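Sulfide-quinone reductase (Aquifex aeolicus, PDB 3HYW) catalyses the FAD-dependent oxidation of hydrogen sulfide with a quinone as electron acceptor, building up polysulfur that is released typically as cyclooctasulfur. Local coordinates at residues P107-G112 with F250-Q255; G149-V154 with V221-I226. All coordinates share one frame; numbering follows the deposited sequence.

Contact 1 (P107-G112 with F250-Q255). With SO4 (sulfate ion), chain N.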
ATOM      1  N   PRO A 107      11.407 -18.239  27.924  1.00 34.23           N
ATOM      2  CA  PRO A 107      12.559 -17.447  27.460  1.00 34.88           C
ATOM      3  C   PRO A 107      13.522 -17.029  28.570  1.00 35.40           C
ATOM      4  O   PRO A 107      13.092 -16.601  29.648  1.00 35.98           O
ATOM      5  CB  PRO A 107      11.913 -16.196  26.853  1.00 34.61           C
ATOM      6  CG  PRO A 107      10.574 -16.077  27.493  1.00 35.21           C
ATOM      7  CD  PRO A 107      10.151 -17.464  27.932  1.00 34.14           C
ATOM      8  N   LYS A 108      14.818 -17.151  28.307  1.00 36.12           N
ATOM      9  CA  LYS A 108      15.796 -16.423  29.098  1.00 36.08           C
ATOM     10  C   LYS A 108      16.106 -15.117  28.372  1.00 35.51           C
ATOM     11  O   LYS A 108      16.483 -15.117  27.201  1.00 35.62           O
ATOM     12  CB  LYS A 108      17.055 -17.247  29.353  1.00 36.64           C
ATOM     13  CG  LYS A 108      18.118 -16.499  30.139  1.00 38.11           C
ATOM     14  CD  LYS A 108      18.824 -17.403  31.110  1.00 41.55           C
ATOM     15  CE  LYS A 108      19.966 -16.675  31.788  1.00 42.90           C
ATOM     16  NZ  LYS A 108      20.974 -17.631  32.323  1.00 44.33           N
ATOM     17  N   LEU A 109      15.943 -14.004  29.074  1.00 34.86           N
ATOM     18  CA  LEU A 109      15.969 -12.697  28.440  1.00 34.04           C
ATOM     19  C   LEU A 109      17.386 -12.191  28.254  1.00 33.74           C
ATOM     20  O   LEU A 109      18.196 -12.251  29.180  1.00 33.68           O
ATOM     21  CB  LEU A 109      15.148 -11.699  29.252  1.00 34.06           C
ATOM     22  CG  LEU A 109      13.720 -12.151  29.595  1.00 34.19           C
ATOM     23  CD1 LEU A 109      13.026 -11.103  30.434  1.00 35.30           C
ATOM     24  CD2 LEU A 109      12.926 -12.455  28.341  1.00 32.65           C
ATOM     25  N   VAL A 110      17.670 -11.699  27.050  1.00 33.42           N
ATOM     26  CA  VAL A 110      18.952 -11.051  26.743  1.00 33.50           C
ATOM     27  C   VAL A 110      18.691  -9.607  26.318  1.00 33.69           C
ATOM     28  O   VAL A 110      18.109  -9.349  25.258  1.00 33.54           O
ATOM     29  CB  VAL A 110      19.726 -11.790  25.629  1.00 33.46           C
ATOM     30  CG1 VAL A 110      21.070 -11.090  25.314  1.00 33.69           C
ATOM     31  CG2 VAL A 110      19.953 -13.248  26.004  1.00 33.85           C
ATOM     32  N   PHE A 111      19.117  -8.673  27.162  1.00 33.77           N
ATOM     33  CA  PHE A 111      18.999  -7.246  26.878  1.00 34.32           C
ATOM     34  C   PHE A 111      20.236  -6.784  26.118  1.00 34.30           C
ATOM     35  O   PHE A 111      21.123  -6.129  26.673  1.00 34.25           O
ATOM     36  CB  PHE A 111      18.792  -6.465  28.182  1.00 34.11           C
ATOM     37  CG  PHE A 111      17.518  -6.830  28.895  1.00 34.59           C
ATOM     38  CD1 PHE A 111      16.317  -6.207  28.563  1.00 34.81           C
ATOM     39  CD2 PHE A 111      17.510  -7.822  29.872  1.00 35.04           C
ATOM     40  CE1 PHE A 111      15.137  -6.559  29.201  1.00 35.67           C
ATOM     41  CE2 PHE A 111      16.325  -8.176  30.522  1.00 34.93           C
ATOM     42  CZ  PHE A 111      15.145  -7.543  30.187  1.00 34.81           C
ATOM     43  N   GLY A 112      20.273  -7.143  24.836  1.00 34.27           N
ATOM     44  CA  GLY A 112      21.464  -7.032  24.001  1.00 34.32           C
ATOM     45  C   GLY A 112      21.969  -5.649  23.652  1.00 34.34           C
ATOM     46  O   GLY A 112      23.164  -5.473  23.450  1.00 34.89           O
ATOM     47  N   PHE A 250      11.643  -1.754  25.083  1.00 32.71           N
ATOM     48  CA  PHE A 250      12.162  -2.659  24.076  1.00 32.86           C
ATOM     49  C   PHE A 250      12.028  -4.120  24.463  1.00 33.49           C
ATOM     50  O   PHE A 250      12.138  -4.479  25.638  1.00 33.69           O
ATOM     51  CB  PHE A 250      13.605  -2.297  23.691  1.00 32.59           C
ATOM     52  CG  PHE A 250      13.677  -1.206  22.673  1.00 32.16           C
ATOM     53  CD1 PHE A 250      13.757  -1.510  21.319  1.00 30.70           C
ATOM     54  CD2 PHE A 250      13.604   0.127  23.060  1.00 31.36           C
ATOM     55  CE1 PHE A 250      13.777  -0.502  20.367  1.00 30.71           C
ATOM     56  CE2 PHE A 250      13.638   1.140  22.114  1.00 30.77           C
ATOM     57  CZ  PHE A 250      13.725   0.824  20.766  1.00 31.18           C
ATOM     58  N   MET A 251      11.752  -4.948  23.461  1.00 33.77           N
ATOM     59  CA  MET A 251      11.781  -6.393  23.622  1.00 34.22           C
ATOM     60  C   MET A 251      13.231  -6.849  23.685  1.00 34.38           C
ATOM     61  O   MET A 251      14.072  -6.358  22.915  1.00 34.36           O
ATOM     62  CB  MET A 251      11.085  -7.090  22.452  1.00 34.48           C
ATOM     63  CG  MET A 251       9.643  -6.667  22.225  1.00 36.47           C
ATOM     64  SD  MET A 251       8.561  -6.925  23.651  1.00 41.68           S
ATOM     65  CE  MET A 251       8.671  -8.704  23.857  1.00 38.31           C
ATOM     66  N   PRO A 252      13.538  -7.761  24.624  1.00 34.27           N
ATOM     67  CA  PRO A 252      14.821  -8.446  24.606  1.00 34.29           C
ATOM     68  C   PRO A 252      14.777  -9.640  23.657  1.00 34.41           C
ATOM     69  O   PRO A 252      13.692 -10.075  23.256  1.00 34.49           O
ATOM     70  CB  PRO A 252      14.985  -8.910  26.055  1.00 34.08           C
ATOM     71  CG  PRO A 252      13.595  -9.100  26.558  1.00 34.18           C
ATOM     72  CD  PRO A 252      12.698  -8.175  25.767  1.00 34.48           C
ATOM     73  N   SER A 253      15.948 -10.138  23.270  1.00 34.43           N
ATOM     74  CA  SER A 253      16.027 -11.392  22.529  1.00 34.54           C
ATOM     75  C   SER A 253      16.012 -12.548  23.536  1.00 34.60           C
ATOM     76  O   SER A 253      16.168 -12.331  24.742  1.00 34.41           O
ATOM     77  CB  SER A 253      17.283 -11.429  21.663  1.00 34.54           C
ATOM     78  OG  SER A 253      18.450 -11.409  22.464  1.00 34.25           O
ATOM     79  N   PHE A 254      15.809 -13.768  23.051  1.00 34.80           N
ATOM     80  CA  PHE A 254      15.707 -14.916  23.949  1.00 34.99           C
ATOM     81  C   PHE A 254      16.884 -15.862  23.776  1.00 35.45           C
ATOM     82  O   PHE A 254      17.382 -16.042  22.665  1.00 35.69           O
ATOM     83  CB  PHE A 254      14.421 -15.708  23.712  1.00 34.93           C
ATOM     84  CG  PHE A 254      13.147 -14.919  23.879  1.00 34.62           C
ATOM     85  CD1 PHE A 254      13.082 -13.796  24.707  1.00 35.28           C
ATOM     86  CD2 PHE A 254      11.987 -15.347  23.244  1.00 34.52           C
ATOM     87  CE1 PHE A 254      11.889 -13.089  24.861  1.00 35.02           C
ATOM     88  CE2 PHE A 254      10.769 -14.655  23.402  1.00 34.57           C
ATOM     89  CZ  PHE A 254      10.722 -13.524  24.204  1.00 35.17           C
ATOM     90  N   GLN A 255      17.328 -16.453  24.878  1.00 35.40           N
ATOM     91  CA  GLN A 255      18.227 -17.598  24.822  1.00 36.23           C
ATOM     92  C   GLN A 255      17.648 -18.687  25.717  1.00 36.21           C
ATOM     93  O   GLN A 255      16.631 -18.477  26.382  1.00 36.39           O
ATOM     94  CB  GLN A 255      19.660 -17.225  25.242  1.00 36.04           C
ATOM     95  CG  GLN A 255      19.851 -16.854  26.724  1.00 36.81           C
ATOM     96  CD  GLN A 255      21.318 -16.628  27.110  1.00 37.99           C
ATOM     97  OE1 GLN A 255      22.230 -17.197  26.510  1.00 39.41           O
ATOM     98  NE2 GLN A 255      21.540 -15.801  28.129  1.00 39.63           N
TER
HETATM   99  S   SO4 N 433      18.659 -20.772  34.649  0.50 32.02           S
HETATM  100  O1  SO4 N 433      19.208 -20.153  35.843  0.50 32.04           O
HETATM  101  O2  SO4 N 433      19.259 -20.104  33.497  0.50 31.58           O
HETATM  102  O3  SO4 N 433      18.959 -22.200  34.629  0.50 29.31           O
HETATM  103  O4  SO4 N 433      17.212 -20.573  34.647  0.50 31.34           O

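Contact 2 (G149-V154 with V221-I226)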
ATOM      1  N   GLY A 149      10.103  -0.817  20.666  1.00 31.46           N
ATOM      2  CA  GLY A 149      10.404  -1.734  19.586  1.00 31.10           C
ATOM      3  C   GLY A 149      11.142  -2.990  19.967  1.00 31.33           C
ATOM      4  O   GLY A 149      10.988  -3.519  21.070  1.00 30.81           O
ATOM      5  N   ALA A 150      11.942  -3.462  19.019  1.00 31.40           N
ATOM      6  CA  ALA A 150      12.646  -4.725  19.143  1.00 31.57           C
ATOM      7  C   ALA A 150      14.098  -4.575  18.703  1.00 31.56           C
ATOM      8  O   ALA A 150      14.395  -3.947  17.684  1.00 31.43           O
ATOM      9  CB  ALA A 150      11.948  -5.784  18.318  1.00 31.45           C
ATOM     10  N   ILE A 151      14.995  -5.140  19.503  1.00 31.74           N
ATOM     11  CA  ILE A 151      16.418  -5.172  19.194  1.00 31.60           C
ATOM     12  C   ILE A 151      16.664  -6.307  18.182  1.00 31.86           C
ATOM     13  O   ILE A 151      15.737  -7.064  17.870  1.00 31.96           O
ATOM     14  CB  ILE A 151      17.283  -5.332  20.494  1.00 31.80           C
ATOM     15  CG1 ILE A 151      17.061  -6.705  21.153  1.00 31.31           C
ATOM     16  CG2 ILE A 151      16.984  -4.200  21.478  1.00 31.62           C
ATOM     17  CD1 ILE A 151      18.052  -7.040  22.264  1.00 31.24           C
ATOM     18  N   PRO A 152      17.893  -6.418  17.639  1.00 31.89           N
ATOM     19  CA  PRO A 152      18.182  -7.562  16.771  1.00 31.81           C
ATOM     20  C   PRO A 152      18.046  -8.899  17.502  1.00 32.18           C
ATOM     21  O   PRO A 152      18.276  -8.964  18.714  1.00 31.98           O
ATOM     22  CB  PRO A 152      19.640  -7.333  16.363  1.00 31.59           C
ATOM     23  CG  PRO A 152      19.847  -5.863  16.533  1.00 31.64           C
ATOM     24  CD  PRO A 152      19.049  -5.506  17.742  1.00 31.89           C
ATOM     25  N   GLY A 153      17.666  -9.943  16.763  1.00 32.34           N
ATOM     26  CA  GLY A 153      17.502 -11.290  17.324  1.00 32.62           C
ATOM     27  C   GLY A 153      16.195 -11.523  18.062  1.00 32.98           C
ATOM     28  O   GLY A 153      15.961 -12.610  18.595  1.00 32.99           O
ATOM     29  N   VAL A 154      15.332 -10.511  18.094  1.00 33.06           N
ATOM     30  CA  VAL A 154      14.036 -10.651  18.743  1.00 33.34           C
ATOM     31  C   VAL A 154      13.196 -11.677  17.984  1.00 33.95           C
ATOM     32  O   VAL A 154      13.339 -11.837  16.772  1.00 33.79           O
ATOM     33  CB  VAL A 154      13.315  -9.288  18.925  1.00 33.24           C
ATOM     34  CG1 VAL A 154      11.799  -9.459  19.156  1.00 32.37           C
ATOM     35  CG2 VAL A 154      13.925  -8.527  20.105  1.00 31.97           C
ATOM     36  N   VAL A 221      16.435  -2.056  11.033  1.00 30.12           N
ATOM     37  CA  VAL A 221      17.611  -1.460  11.663  1.00 30.08           C
ATOM     38  C   VAL A 221      17.954  -2.219  12.938  1.00 30.47           C
ATOM     39  O   VAL A 221      17.127  -2.946  13.484  1.00 30.25           O
ATOM     40  CB  VAL A 221      17.428   0.056  11.978  1.00 29.75           C
ATOM     41  CG1 VAL A 221      17.276   0.875  10.694  1.00 29.58           C
ATOM     42  CG2 VAL A 221      16.243   0.285  12.913  1.00 29.60           C
ATOM     43  N   ALA A 222      19.183  -2.032  13.404  1.00 31.07           N
ATOM     44  CA  ALA A 222      19.672  -2.719  14.589  1.00 31.53           C
ATOM     45  C   ALA A 222      19.855  -1.709  15.713  1.00 31.86           C
ATOM     46  O   ALA A 222      20.768  -0.874  15.665  1.00 31.37           O
ATOM     47  CB  ALA A 222      21.001  -3.424  14.272  1.00 31.88           C
ATOM     48  N   VAL A 223      18.970  -1.770  16.707  1.00 32.09           N
ATOM     49  CA  VAL A 223      19.107  -0.957  17.913  1.00 32.46           C
ATOM     50  C   VAL A 223      20.376  -1.406  18.630  1.00 32.98           C
ATOM     51  O   VAL A 223      20.534  -2.595  18.949  1.00 33.17           O
ATOM     52  CB  VAL A 223      17.875  -1.090  18.840  1.00 32.49           C
ATOM     53  CG1 VAL A 223      18.075  -0.315  20.143  1.00 32.36           C
ATOM     54  CG2 VAL A 223      16.632  -0.607  18.129  1.00 31.90           C
ATOM     55  N   LYS A 224      21.281  -0.457  18.854  1.00 33.14           N
ATOM     56  CA  LYS A 224      22.598  -0.752  19.417  1.00 33.91           C
ATOM     57  C   LYS A 224      22.738  -0.297  20.866  1.00 33.77           C
ATOM     58  O   LYS A 224      23.498  -0.885  21.641  1.00 33.40           O
ATOM     59  CB  LYS A 224      23.700  -0.111  18.565  1.00 34.05           C
ATOM     60  CG  LYS A 224      23.892  -0.760  17.196  1.00 36.36           C
ATOM     61  CD  LYS A 224      24.169  -2.265  17.325  1.00 38.72           C
ATOM     62  CE  LYS A 224      24.331  -2.938  15.973  1.00 39.99           C
ATOM     63  NZ  LYS A 224      25.760  -3.110  15.609  1.00 41.50           N
ATOM     64  N   ALA A 225      22.003   0.756  21.217  1.00 33.84           N
ATOM     65  CA  ALA A 225      22.110   1.362  22.532  1.00 34.19           C
ATOM     66  C   ALA A 225      20.853   2.109  22.913  1.00 34.56           C
ATOM     67  O   ALA A 225      20.214   2.758  22.078  1.00 34.73           O
ATOM     68  CB  ALA A 225      23.329   2.309  22.601  1.00 33.75           C
ATOM     69  N   ILE A 226      20.511   2.006  24.191  1.00 34.89           N
ATOM     70  CA  ILE A 226      19.471   2.818  24.785  1.00 35.60           C
ATOM     71  C   ILE A 226      20.111   3.591  25.929  1.00 36.12           C
ATOM     72  O   ILE A 226      20.596   3.010  26.902  1.00 36.20           O
ATOM     73  CB  ILE A 226      18.276   1.971  25.273  1.00 35.48           C
ATOM     74  CG1 ILE A 226      17.648   1.223  24.089  1.00 35.40           C
ATOM     75  CG2 ILE A 226      17.237   2.854  25.948  1.00 35.65           C
ATOM     76  CD1 ILE A 226      17.045  -0.102  24.443  1.00 34.99           C
TER
HETATM   77  O   HOH W   1      16.654  -3.425  16.134  1.00 21.89           O

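Contact 1 (P107-G112 with F250-Q255)
Lys-108 and Val-110 pair with Gln-255 and Ser-253 as antiparallel hydrogen-bonded pairs, and the short axes of strands 108-110 and 253-255 approach to 4.6 Å with 133° between their directions. Both pairs are bonded in each direction; the straightest link is Gln-255 N to Lys-108 O, 2.8 Å with 167° at the hydrogen and the donor in the carbonyl plane. Between them sits the non-hydrogen-bonded pair Leu-109 and Phe-254, whose side chains share one face of the sheet.

There Pro-107 CB stands over the centre of the Phe-254 ring, 3.4 Å from its centroid and almost straight above it, a CH-pi contact with the proline ring alongside. Leu-109 CD2 reaches Phe-254 CE1 at 3.7 Å and also touches Pro-252 CG. Farther along, Pro-252 CB lies over one face of the Phe-111 ring, displaced toward its rim, 4.1 Å from the centroid.

The other face carries Lys-108, Val-110, Ser-253 and Gln-255. Gln-255 CG is wedged between its backbone N and carbonyl carbon (chi1 68°), where it meets Val-110 CG2 at 3.7 Å; the two side chains cross at about a right angle. Lys-108 runs beside Gln-255, then its bent chain leads off to a sulfate ion, NZ to O2 at 3.2 Å. This sulfate, probably from the crystallisation liquor, is also held by Lys-77 and by the amides of Glu-258 and Val-259.

Phe-111 centres an inverse gamma turn where strand 108-110, an outermost strand of a mixed five-stranded sheet, ends. Both segments lie within the pyridine nucleotide-disulphide oxidoreductase family region. The face of Pro-107 and Phe-254 borders the flavin and the hydrogen sulfide pocket: Pro-107 touches FAD, while Phe-254 touches Val-294 and, like Met-251, bound hydrogen sulfide.

Contact 2 (G149-V154 with V221-I226)
A type II beta turn, Ile-151 to Val-154, follows strand 146-150 of the mixed sheet and packs against strand 222-226, an outermost strand of the three-stranded antiparallel sheet; the contact is therefore a junction between two sheets. Its closest apolar approach is Pro-152 CG to Ala-222 CB, 3.5 Å. The neighbouring ring atom, Pro-152 CD, lies equally near Val-223 O, which brings the proline ring against backbone as well as a methyl group.

Ile-151 and Val-223 meet more loosely, their side chains crossing at about a right angle. With chi1 at 66°, the branch methyl CG2 of Ile-151 lies anti to the carbonyl carbon, beside the backbone N, where it meets Val-223 CB at 4.2 Å; the end of the chain leads away from strand 222-226. Val-223 CG2 instead reaches the backbone, 4.0 Å from Ala-150 O. Phe-250 and Val-231 also touch the Val-223 side chain, and Ile-306 touches Pro-152.

The polar link is one water molecule. It donates to Ala-150 O and Val-221 O and accepts from Val-223 N, all at 2.7 to 2.9 Å, so both its protons and an acceptor site are used. Beyond this point, Lys-224 and Ala-225 form a classic beta bulge opposite Ile-232, and Lys-224 makes a salt bridge to Glu-234 within its own sheet.

With direct contacts limited to van der Waals touches, the two backbones are joined through the water: three main-chain polar atoms of buried residues find a partner in it, while Pro-152, Ala-222, Ile-151 and Val-223 supply an apolar fit beside it.

Contact 1 and contact 2 have centres 10 Å apart and both reach the mixed sheet, contact 2 through strand 146-150, the neighbour of strand 247-255. The direct tie is a probable hydrogen bond from Met-251 N to Gly-149 O, 2.9 Å; beside it Phe-250 CD1 packs on Gly-149 C at 3.3 Å. Ile-151 bridges the two as well, with CD1 3.4 Å from Gly-112 N. Along the chain, contact 2 is nested within the loop that contact 1 closes. Contact 1 borders the flavin and the hydrogen sulfide pocket, whereas the Ala-150 side chain of contact 2 stays about 10 Å from both bound hydrogen sulfide and octathiocane.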